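Local coordinates for 457aa long hypothetical protein (Pyrococcus horikoshii, PDB 2CSU), which is of unassigned function but has a Rossmann-type CoA-binding domain followed by succinyl-CoA ligase-like domains, at residues 25-28 / 29-33; 56-59 / 60-63. All blocks are in the same frame, centred on the assembly; numbering follows the deposited sequence.

Interaction 1 (25-28 / 29-33); sequences YEVF and KNLKE
Glu26 starts out with CG anti to its carbonyl carbon (chi1 -64°) and then bends at chi2, while Lys29 sends CG anti to its own backbone N (chi1 153°) and folds at each later torsion, which brings carboxylate and ammonium together on one flank of a single helix. The two side chains run alongside each other in the same direction and form a salt bridge, Lys29 NZ to Glu26 OE1 at 3.1 Å; as hydrogen bonds, the contacts of NZ with both carboxylate oxygens are weak. The same NZ sits at the edge of the Tyr25 ring, close to its plane, so the tyrosine borders the charged pair and offers it no ring face. A water links Glu26 OE1 to Asn30 ND2, an amide nitrogen that also donates to Thr142 O. Beneath run i to i+4 backbone bonds, including Asn30 N to Glu26 O at 2.8 Å. On the buried flank Val27 CG1 meets Leu31 CD1 at 4.1 Å, and both residues rest on Val13 of strand 10-14. Polar on one flank and apolar on the other, this is the amphipathic helix of a beta-alpha-beta unit, strand 10-14, helix 23-31 and strand 38-42, in a Rossmann-type CoA-binding domain.

Interaction 2 (56-59 / 60-63); sequences KSVK and DIPD
Asp60 OD2 is approached by two donors, the backbone N of Ser57 and a water, and both bonds are weak. Ser57 N lies 3.2 Å from Asp60 OD2 with a bent N-H...O angle of 125°; the water also accepts from Lys56 N, at 3.0 Å, and so ties the carboxylate to the preceding peptide. A chi1 of -54° puts Asp60 CG beside its own backbone N and opposite the carbonyl carbon; the carboxylate turns back toward Ser57, and OD2 comes alongside Ser57 CB at 3.4 Å. The firmer link is the type I beta turn from Ser57 to Asp60, closed by Asp60 N donating to Ser57 O at 3.0 Å. Ser57 OG appears to accept from Lys59 N, as in an ST turn, though the position of that nitrogen is not secure; OG is also hydrogen-bonded to Gln83 of helix 74-87. Lys59 carries its amine to a salt bridge with Glu86 of that helix. Val58 and Ile61 make a loose apolar contact, Val58 reaching strand 10-14 and Ile61 strand 38-42. The chemistry implies that backbone bonding chiefly defines the turn, whereas the Asp60 carboxylate adds a weaker, partly water-mediated tie that the nearby Lys56 charge may assist only at a distance.

In the fold
Interactions 1 and 2 both belong to the CoA-binding domain, with centres 18 Å apart and nearest atoms about 9 Å apart, so they do not touch. Each sets apolar residues on strands 10-14 and 38-42 of the parallel sheet, but interaction 1 does so from helix 23-31 and interaction 2 from an irregular loop that also meets helix 74-87. The helix mixes buried and partly exposed residues; in the loop half of the touching residues are exposed and two, Val58 and Ile61, are buried. Successive main-chain bonds and a salt bridge between side chains mark interaction 1, whereas a single turn bond with weak carboxylate help marks interaction 2, where Lys59 takes its salt-bridge partner, Glu86, from outside the turn.

Interaction 1 (25-28 / 29-33)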
loop_
_atom_site.group_PDB
_atom_site.type_symbol
_atom_site.label_atom_id
_atom_site.label_comp_id
_atom_site.label_asym_id
_atom_site.label_seq_id
_atom_site.Cartn_x
_atom_site.Cartn_y
_atom_site.Cartn_z
ATOM N N TYR A 25 -27.046 -13.951 10.804
ATOM C CA TYR A 25 -26.848 -14.958 9.759
ATOM C C TYR A 25 -25.357 -15.159 9.495
ATOM O O TYR A 25 -24.874 -16.287 9.443
ATOM C CB TYR A 25 -27.554 -14.509 8.470
ATOM C CG TYR A 25 -27.211 -15.330 7.245
ATOM C CD1 TYR A 25 -27.930 -16.484 6.920
ATOM C CD2 TYR A 25 -26.125 -14.985 6.442
ATOM C CE1 TYR A 25 -27.569 -17.271 5.832
ATOM C CE2 TYR A 25 -25.750 -15.759 5.362
ATOM C CZ TYR A 25 -26.472 -16.905 5.059
ATOM O OH TYR A 25 -26.077 -17.684 3.990
ATOM N N GLU A 26 -24.629 -14.055 9.335
ATOM C CA GLU A 26 -23.194 -14.106 9.071
ATOM C C GLU A 26 -22.396 -14.651 10.252
ATOM O O GLU A 26 -21.383 -15.328 10.076
ATOM C CB GLU A 26 -22.663 -12.708 8.732
ATOM C CG GLU A 26 -23.192 -12.071 7.458
ATOM C CD GLU A 26 -22.916 -12.898 6.212
ATOM O OE1 GLU A 26 -21.848 -13.555 6.144
ATOM O OE2 GLU A 26 -23.767 -12.872 5.291
ATOM N N VAL A 27 -22.836 -14.334 11.462
ATOM C CA VAL A 27 -22.128 -14.793 12.637
ATOM C C VAL A 27 -22.196 -16.319 12.744
ATOM O O VAL A 27 -21.175 -16.983 12.968
ATOM C CB VAL A 27 -22.717 -14.166 13.922
ATOM C CG1 VAL A 27 -22.054 -14.764 15.134
ATOM C CG2 VAL A 27 -22.544 -12.648 13.899
ATOM N N PHE A 28 -23.396 -16.877 12.596
ATOM C CA PHE A 28 -23.462 -18.326 12.695
ATOM C C PHE A 28 -22.739 -18.988 11.522
ATOM O O PHE A 28 -22.093 -20.022 11.645
ATOM C CB PHE A 28 -24.938 -18.731 12.701
ATOM C CG PHE A 28 -25.069 -20.180 13.067
ATOM C CD1 PHE A 28 -24.686 -20.606 14.333
ATOM C CD2 PHE A 28 -25.582 -21.081 12.150
ATOM C CE1 PHE A 28 -24.824 -21.942 14.680
ATOM C CE2 PHE A 28 -25.720 -22.419 12.508
ATOM C CZ PHE A 28 -25.344 -22.855 13.772
ATOM N N LYS A 29 -22.900 -18.366 10.340
ATOM C CA LYS A 29 -22.218 -18.873 9.157
ATOM C C LYS A 29 -20.711 -18.971 9.392
ATOM O O LYS A 29 -20.060 -19.962 9.085
ATOM C CB LYS A 29 -22.497 -17.914 8.001
ATOM C CG LYS A 29 -21.384 -17.939 6.950
ATOM C CD LYS A 29 -21.930 -17.847 5.525
ATOM C CE LYS A 29 -21.707 -16.465 4.899
ATOM N NZ LYS A 29 -22.982 -15.925 4.428
ATOM N N ASN A 30 -20.151 -17.872 9.924
ATOM C CA ASN A 30 -18.720 -17.860 10.193
ATOM C C ASN A 30 -18.344 -18.886 11.262
ATOM O O ASN A 30 -17.270 -19.472 11.242
ATOM C CB ASN A 30 -18.334 -16.455 10.655
ATOM C CG ASN A 30 -18.372 -15.515 9.479
ATOM O OD1 ASN A 30 -17.925 -15.832 8.381
ATOM N ND2 ASN A 30 -18.914 -14.314 9.733
ATOM N N LEU A 31 -19.190 -19.102 12.264
ATOM C CA LEU A 31 -18.840 -20.032 13.329
ATOM C C LEU A 31 -18.984 -21.498 12.936
ATOM O O LEU A 31 -18.663 -22.389 13.730
ATOM C CB LEU A 31 -19.671 -19.738 14.588
ATOM C CG LEU A 31 -19.275 -18.408 15.250
ATOM C CD1 LEU A 31 -20.139 -18.131 16.470
ATOM C CD2 LEU A 31 -17.801 -18.471 15.637
ATOM N N LYS A 32 -19.466 -21.753 11.724
ATOM C CA LYS A 32 -19.581 -23.141 11.302
ATOM C C LYS A 32 -18.200 -23.756 11.072
ATOM O O LYS A 32 -18.025 -24.965 10.975
ATOM C CB LYS A 32 -20.385 -23.173 10.001
ATOM C CG LYS A 32 -21.862 -22.843 10.223
ATOM C CD LYS A 32 -22.766 -24.054 9.985
ATOM C CE LYS A 32 -23.248 -24.150 8.534
ATOM N NZ LYS A 32 -24.419 -25.021 8.464
ATOM N N GLU A 33 -17.205 -22.862 10.945
ATOM C CA GLU A 33 -15.833 -23.314 10.732
ATOM C C GLU A 33 -15.117 -23.613 12.052
ATOM O O GLU A 33 -13.968 -24.035 12.091
ATOM C CB GLU A 33 -15.085 -22.218 9.970
ATOM C CG GLU A 33 -15.593 -22.047 8.538
ATOM C CD GLU A 33 -14.875 -20.886 7.887
ATOM O OE1 GLU A 33 -13.658 -20.821 7.983
ATOM O OE2 GLU A 33 -15.548 -20.042 7.298
HETATM O O HOH W 1 -18.708 -13.005 6.915
#

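Interaction 2 (56-59 / 60-63)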
loop_
_atom_site.group_PDB
_atom_site.type_symbol
_atom_site.label_atom_id
_atom_site.label_comp_id
_atom_site.label_asym_id
_atom_site.label_seq_id
_atom_site.Cartn_x
_atom_site.Cartn_y
_atom_site.Cartn_z
ATOM N N LYS A 56 -34.833 -22.399 21.186
ATOM C CA LYS A 56 -35.644 -21.210 21.427
ATOM C C LYS A 56 -34.960 -20.266 22.416
ATOM O O LYS A 56 -35.089 -19.049 22.363
ATOM C CB LYS A 56 -36.992 -21.663 21.990
ATOM C CG LYS A 56 -37.856 -22.355 20.937
ATOM C CD LYS A 56 -38.974 -23.191 21.560
ATOM C CE LYS A 56 -39.681 -24.078 20.531
ATOM N NZ LYS A 56 -38.802 -25.180 20.147
ATOM N N SER A 57 -34.239 -20.877 23.371
ATOM C CA SER A 57 -33.516 -20.082 24.353
ATOM C C SER A 57 -32.185 -20.739 24.725
ATOM O O SER A 57 -32.003 -21.945 24.625
ATOM C CB SER A 57 -34.394 -19.944 25.598
ATOM O OG SER A 57 -33.594 -19.504 26.694
ATOM N N VAL A 58 -31.220 -19.891 25.122
ATOM C CA VAL A 58 -29.911 -20.414 25.488
ATOM C C VAL A 58 -29.990 -21.330 26.710
ATOM O O VAL A 58 -29.042 -22.011 27.079
ATOM C CB VAL A 58 -28.991 -19.231 25.789
ATOM C CG1 VAL A 58 -29.555 -18.416 26.950
ATOM C CG2 VAL A 58 -27.608 -19.731 26.157
ATOM N N LYS A 59 -31.160 -21.301 27.371
ATOM C CA LYS A 59 -31.331 -22.120 28.564
ATOM C C LYS A 59 -31.571 -23.592 28.212
ATOM O O LYS A 59 -31.344 -24.495 29.005
ATOM C CB LYS A 59 -32.528 -21.579 29.348
ATOM C CG LYS A 59 -32.183 -20.321 30.148
ATOM C CD LYS A 59 -33.401 -19.419 30.361
ATOM C CE LYS A 59 -34.370 -19.978 31.406
ATOM N NZ LYS A 59 -35.286 -18.925 31.841
ATOM N N ASP A 60 -32.081 -23.816 26.985
ATOM C CA ASP A 60 -32.478 -25.169 26.608
ATOM C C ASP A 60 -31.308 -26.015 26.106
ATOM O O ASP A 60 -31.415 -27.217 25.906
ATOM C CB ASP A 60 -33.550 -25.072 25.521
ATOM C CG ASP A 60 -34.681 -24.175 26.001
ATOM O OD1 ASP A 60 -35.148 -24.391 27.120
ATOM O OD2 ASP A 60 -35.090 -23.289 25.256
ATOM N N ILE A 61 -30.171 -25.344 25.856
ATOM C CA ILE A 61 -28.991 -26.082 25.404
ATOM C C ILE A 61 -28.466 -27.058 26.479
ATOM O O ILE A 61 -28.041 -26.669 27.556
ATOM C CB ILE A 61 -27.896 -25.075 25.035
ATOM C CG1 ILE A 61 -28.368 -24.160 23.907
ATOM C CG2 ILE A 61 -26.645 -25.821 24.530
ATOM C CD1 ILE A 61 -27.289 -23.157 23.485
ATOM N N PRO A 62 -28.539 -28.366 26.151
ATOM C CA PRO A 62 -28.099 -29.426 27.061
ATOM C C PRO A 62 -26.634 -29.281 27.516
ATOM O O PRO A 62 -26.286 -29.476 28.674
ATOM C CB PRO A 62 -28.305 -30.762 26.343
ATOM C CG PRO A 62 -29.257 -30.514 25.177
ATOM C CD PRO A 62 -29.036 -28.951 24.917
ATOM N N ASP A 63 -25.748 -28.980 26.550
ATOM C CA ASP A 63 -24.324 -28.868 26.870
ATOM C C ASP A 63 -24.003 -27.555 27.601
ATOM O O ASP A 63 -24.851 -26.695 27.796
ATOM C CB ASP A 63 -23.565 -28.946 25.544
ATOM C CG ASP A 63 -22.064 -28.844 25.769
ATOM O OD1 ASP A 63 -21.542 -29.648 26.541
ATOM O OD2 ASP A 63 -21.430 -28.045 25.089
HETATM O O HOH W 2 -36.005 -24.957 22.328
#